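DUF5012 domain-containing protein (Bacteroides thetaiotaomicron, PDB 5FQ8) is a lipoprotein of unknown function, with an Ig-like domain and a beta-rich C-terminal domain, that assembles with the outer membrane protein OMP121. Local coordinates at residues G[151-156]-G[170-175]; G[15-20]-G[79-84]. All coordinates share one frame; numbering follows the deposited sequence.

Contact 1. Residues G[151-156]-G[170-175]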
# COMPACT_ATOMS: atom_id res chain seq x y z
N TYR G 151 19.05 -16.30 -53.29
CA TYR G 151 18.01 -17.31 -53.44
C TYR G 151 17.01 -16.95 -54.54
O TYR G 151 15.81 -17.12 -54.38
CB TYR G 151 17.31 -17.53 -52.11
CG TYR G 151 18.26 -17.93 -51.01
CD1 TYR G 151 18.99 -16.98 -50.31
CD2 TYR G 151 18.45 -19.27 -50.68
CE1 TYR G 151 19.88 -17.33 -49.32
CE2 TYR G 151 19.33 -19.63 -49.69
CZ TYR G 151 20.04 -18.66 -49.01
OH TYR G 151 20.91 -19.01 -48.01
N ALA G 152 17.52 -16.43 -55.65
CA ALA G 152 16.76 -16.26 -56.88
C ALA G 152 17.37 -17.16 -57.94
O ALA G 152 18.59 -17.37 -57.96
CB ALA G 152 16.78 -14.81 -57.34
N MET G 153 16.53 -17.70 -58.82
CA MET G 153 16.98 -18.71 -59.78
C MET G 153 17.29 -18.05 -61.11
O MET G 153 16.44 -17.93 -61.98
CB MET G 153 15.94 -19.80 -59.93
CG MET G 153 16.40 -20.96 -60.79
SD MET G 153 15.22 -22.29 -60.78
CE MET G 153 15.01 -22.49 -62.54
N VAL G 154 18.54 -17.63 -61.28
CA VAL G 154 18.97 -16.97 -62.50
C VAL G 154 19.08 -18.00 -63.62
O VAL G 154 19.00 -19.20 -63.36
CB VAL G 154 20.29 -16.22 -62.30
CG1 VAL G 154 20.17 -15.25 -61.15
CG2 VAL G 154 21.41 -17.20 -62.04
N GLY G 155 19.26 -17.54 -64.85
CA GLY G 155 19.46 -18.45 -65.96
C GLY G 155 19.18 -17.76 -67.28
O GLY G 155 18.93 -16.55 -67.33
N LYS G 156 19.23 -18.55 -68.34
CA LYS G 156 18.94 -18.08 -69.69
C LYS G 156 17.89 -18.97 -70.34
O LYS G 156 17.71 -20.13 -69.95
CB LYS G 156 20.21 -18.05 -70.57
CG LYS G 156 21.44 -17.51 -69.87
CD LYS G 156 22.53 -17.11 -70.85
CE LYS G 156 23.87 -16.94 -70.14
NZ LYS G 156 24.67 -15.79 -70.64
N SER G 170 20.27 -22.53 -65.54
CA SER G 170 19.62 -22.05 -64.33
C SER G 170 20.51 -22.37 -63.14
O SER G 170 21.16 -23.41 -63.10
CB SER G 170 18.25 -22.66 -64.12
OG SER G 170 18.36 -23.82 -63.32
N TYR G 171 20.51 -21.47 -62.16
CA TYR G 171 21.40 -21.61 -61.01
C TYR G 171 20.88 -20.79 -59.84
O TYR G 171 20.57 -19.61 -60.00
CB TYR G 171 22.81 -21.16 -61.38
CG TYR G 171 23.82 -21.42 -60.30
CD1 TYR G 171 24.29 -22.70 -60.05
CD2 TYR G 171 24.32 -20.38 -59.53
CE1 TYR G 171 25.21 -22.94 -59.06
CE2 TYR G 171 25.25 -20.61 -58.54
CZ TYR G 171 25.69 -21.89 -58.31
OH TYR G 171 26.62 -22.14 -57.33
N VAL G 172 20.80 -21.42 -58.67
CA VAL G 172 20.46 -20.75 -57.42
C VAL G 172 21.70 -20.76 -56.54
O VAL G 172 22.13 -21.81 -56.07
CB VAL G 172 19.29 -21.43 -56.70
CG1 VAL G 172 19.07 -20.78 -55.35
CG2 VAL G 172 18.05 -21.35 -57.52
N ALA G 173 22.27 -19.58 -56.31
CA ALA G 173 23.43 -19.49 -55.44
C ALA G 173 23.01 -19.69 -53.99
O ALA G 173 21.98 -19.19 -53.55
CB ALA G 173 24.12 -18.14 -55.62
N GLY G 174 23.80 -20.46 -53.26
CA GLY G 174 23.56 -20.66 -51.85
C GLY G 174 22.83 -21.94 -51.51
O GLY G 174 22.69 -22.26 -50.33
N TRP G 175 22.37 -22.69 -52.51
CA TRP G 175 21.77 -23.98 -52.26
C TRP G 175 22.34 -25.09 -53.11
O TRP G 175 22.11 -26.26 -52.79
CB TRP G 175 20.25 -23.92 -52.47
CG TRP G 175 19.47 -23.73 -51.20
CD1 TRP G 175 19.88 -24.03 -49.94
CD2 TRP G 175 18.16 -23.18 -51.07
NE1 TRP G 175 18.91 -23.71 -49.03
CE2 TRP G 175 17.84 -23.18 -49.70
CE3 TRP G 175 17.22 -22.68 -51.98
CZ2 TRP G 175 16.62 -22.71 -49.22
CZ3 TRP G 175 16.01 -22.22 -51.50
CH2 TRP G 175 15.72 -22.24 -50.14

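Contact 2. Residues G[15-20]-G[79-84]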
# COMPACT_ATOMS: atom_id res chain seq x y z
N VAL G 15 26.71 9.40 -42.19
CA VAL G 15 26.19 9.93 -43.44
C VAL G 15 24.87 9.26 -43.76
O VAL G 15 24.70 8.06 -43.53
CB VAL G 15 27.20 9.71 -44.58
CG1 VAL G 15 26.53 9.89 -45.93
CG2 VAL G 15 28.36 10.66 -44.45
N THR G 16 23.92 10.03 -44.28
CA THR G 16 22.67 9.50 -44.78
C THR G 16 22.70 9.51 -46.30
O THR G 16 23.12 10.50 -46.90
CB THR G 16 21.50 10.32 -44.25
OG1 THR G 16 21.30 10.02 -42.87
CG2 THR G 16 20.22 10.01 -45.03
N LEU G 17 22.27 8.41 -46.92
CA LEU G 17 22.26 8.30 -48.37
C LEU G 17 20.93 7.72 -48.84
O LEU G 17 20.54 6.63 -48.41
CB LEU G 17 23.42 7.44 -48.87
CG LEU G 17 23.59 7.36 -50.39
CD1 LEU G 17 23.74 8.74 -50.97
CD2 LEU G 17 24.79 6.52 -50.75
N GLU G 18 20.25 8.45 -49.71
CA GLU G 18 18.95 8.08 -50.24
C GLU G 18 19.03 7.93 -51.75
O GLU G 18 19.51 8.84 -52.44
CB GLU G 18 17.88 9.12 -49.90
CG GLU G 18 17.76 9.45 -48.44
CD GLU G 18 17.13 10.80 -48.21
OE1 GLU G 18 16.87 11.51 -49.20
OE2 GLU G 18 16.90 11.15 -47.03
N ARG G 19 18.55 6.81 -52.26
CA ARG G 19 18.46 6.61 -53.70
C ARG G 19 17.18 7.24 -54.23
O ARG G 19 16.10 7.01 -53.68
CB ARG G 19 18.49 5.13 -54.04
CG ARG G 19 18.27 4.87 -55.51
CD ARG G 19 18.13 3.41 -55.83
NE ARG G 19 16.98 2.83 -55.15
CZ ARG G 19 17.06 1.86 -54.25
NH1 ARG G 19 18.23 1.34 -53.94
NH2 ARG G 19 15.95 1.39 -53.69
N GLU G 20 17.30 8.01 -55.31
CA GLU G 20 16.16 8.56 -56.03
C GLU G 20 16.03 7.84 -57.36
O GLU G 20 16.92 7.94 -58.22
CB GLU G 20 16.31 10.06 -56.26
CG GLU G 20 16.26 10.93 -55.03
CD GLU G 20 16.53 12.38 -55.37
OE1 GLU G 20 16.76 12.67 -56.57
OE2 GLU G 20 16.51 13.23 -54.46
N LYS G 79 27.98 4.73 -46.13
CA LYS G 79 26.71 4.11 -46.46
C LYS G 79 26.63 3.99 -47.97
O LYS G 79 27.15 4.83 -48.71
CB LYS G 79 25.52 4.91 -45.92
CG LYS G 79 25.57 5.16 -44.42
CD LYS G 79 24.27 4.78 -43.72
CE LYS G 79 23.06 5.38 -44.42
NZ LYS G 79 21.77 4.99 -43.80
N THR G 80 25.99 2.93 -48.44
CA THR G 80 26.02 2.61 -49.86
C THR G 80 24.69 2.03 -50.31
O THR G 80 23.91 1.52 -49.50
CB THR G 80 27.13 1.62 -50.17
OG1 THR G 80 27.31 1.55 -51.58
CG2 THR G 80 26.75 0.25 -49.65
N PHE G 81 24.44 2.13 -51.62
CA PHE G 81 23.33 1.44 -52.25
C PHE G 81 23.72 1.06 -53.67
O PHE G 81 24.63 1.66 -54.26
CB PHE G 81 22.03 2.27 -52.22
CG PHE G 81 22.04 3.51 -53.08
CD1 PHE G 81 21.74 3.45 -54.42
CD2 PHE G 81 22.27 4.74 -52.52
CE1 PHE G 81 21.72 4.59 -55.21
CE2 PHE G 81 22.25 5.88 -53.30
CZ PHE G 81 21.98 5.80 -54.65
N THR G 82 23.05 0.05 -54.22
CA THR G 82 23.35 -0.46 -55.55
C THR G 82 22.23 -0.15 -56.53
O THR G 82 21.06 -0.21 -56.17
CB THR G 82 23.57 -1.97 -55.55
OG1 THR G 82 24.28 -2.35 -54.37
CG2 THR G 82 24.36 -2.37 -56.77
N ARG G 83 22.61 0.14 -57.77
CA ARG G 83 21.67 0.27 -58.87
C ARG G 83 22.17 -0.57 -60.03
O ARG G 83 23.33 -0.43 -60.44
CB ARG G 83 21.51 1.73 -59.28
CG ARG G 83 20.39 1.96 -60.27
CD ARG G 83 20.31 3.42 -60.58
NE ARG G 83 19.41 4.13 -59.67
CZ ARG G 83 19.60 5.38 -59.28
NH1 ARG G 83 20.66 6.05 -59.69
NH2 ARG G 83 18.74 5.96 -58.46
N THR G 84 21.30 -1.43 -60.55
CA THR G 84 21.65 -2.38 -61.61
C THR G 84 20.97 -1.99 -62.91
O THR G 84 19.75 -1.84 -62.95
CB THR G 84 21.23 -3.79 -61.22
OG1 THR G 84 21.72 -4.09 -59.90
CG2 THR G 84 21.80 -4.78 -62.20

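Contact 1. Residues G[151-156]-G[170-175]
Met153 runs along the inner side of this contact. Its CB lies 3.6 Å from Val172 CG2; CG is anti to the backbone N (chi1 -174°), and the chain crosses Val172 at about a right angle. Met153 CG then approaches Ser170, 4.2 Å from its CB. After an extended second torsion the chain bends about the CG-SD bond, bringing the tip CE within 3.6 Å of Ser170 CB and beside OG of the same serine. That hydroxyl is hydrogen-bonded to Met179 N, and Met153 also packs on Val198 and Phe136. At the other end, CD2 and CE2 of the Tyr151 ring point at one face of the Trp175 indole in an edge-to-face pair. The centroids of the Tyr151 ring and the six-membered ring of Trp175 are 5.0 Å apart, the planes at 81°. Tyr141 makes a second edge-to-face contact with Trp175, whose NE1 forms a weak hydrogen bond to the backbone of another protein. Where the strands pair, Tyr171 N donates to Val154 O (3.0 Å, 148° at the hydrogen), approaching from above the carbonyl plane. Val154 N returns a weak bond to Tyr171 O. The same Val154 O also receives a CA-H...O contact from Ser170, with CA 3.1 Å away. Gly155 faces Ser170 in a non-hydrogen-bonded pair, their CA atoms 4.0 Å apart, in a backbone conformation suited to glycine. Together these form the open end of an antiparallel beta hairpin, strands 154-159 and 165-171, where regular pairing gives way to loops joined by side-chain packing.

Contact 2. Residues G[15-20]-G[79-84]
Two facing sheets of the Ig-like beta-sandwich meet here through side chains. Strand 10-19, at the edge of one sheet beside 38-42, runs nearly parallel to strand 78-87 of the other; the short segments make an angle of 13° with axes 7.0 Å apart. Alternate residues point across the gap, and Phe81 is the central group. Leu17, its CG anti to the backbone N, meets the Phe81 ring in plane at the edge, with CG 3.5 Å from CE2. Arg19 instead sets its CB over one ring face in a CH-pi contact, 3.5 Å from the centroid and 14° off the normal, with CG beside CE1. The chain then bends at chi3, and its guanidinium plane is turned 83° from the ring. Tyr69, on neighbouring strand 63-72, stacks with Phe81 from within its own sheet. Toward the start of the segments, the twice-bent chain of Lys79 folds over the backbone of strand 10-19, placing CG 3.2 Å from Val15 O. Arg83 is buried and held by a salt bridge from NH1 to Glu35 and a hydrogen bond from NE to Asp22 O. The carboxylate of Glu35 probably offsets the nearness of a second positive charge, since Arg19 NE lies 4.9 Å from Arg83 NH2. This same NH2 sits 3.2 Å from Arg19 CG and 2.7 Å from Glu20 O.

Along the chain the contacts come in series: both segments of contact 2, in the Ig-like part, precede both of contact 1, in the C-terminal domain. Their centres are 25 Å apart, on opposite sides of the chain's centre, and the nearest atoms are about 11 Å apart, so they do not touch. They share no sheet. Contact 2 joins two different sheets, bringing an N-terminal strand against one that comes 59 residues later, whereas contact 1 stays within one hairpin of the large antiparallel sheet. Each thus belongs to a separate part of an elongated, helix-free molecule. Each also makes a weak hydrogen bond to another chain, contact 2 through Thr16 to Asn231 of OMP121, contact 1 through Trp175 NE1 to another protein's backbone.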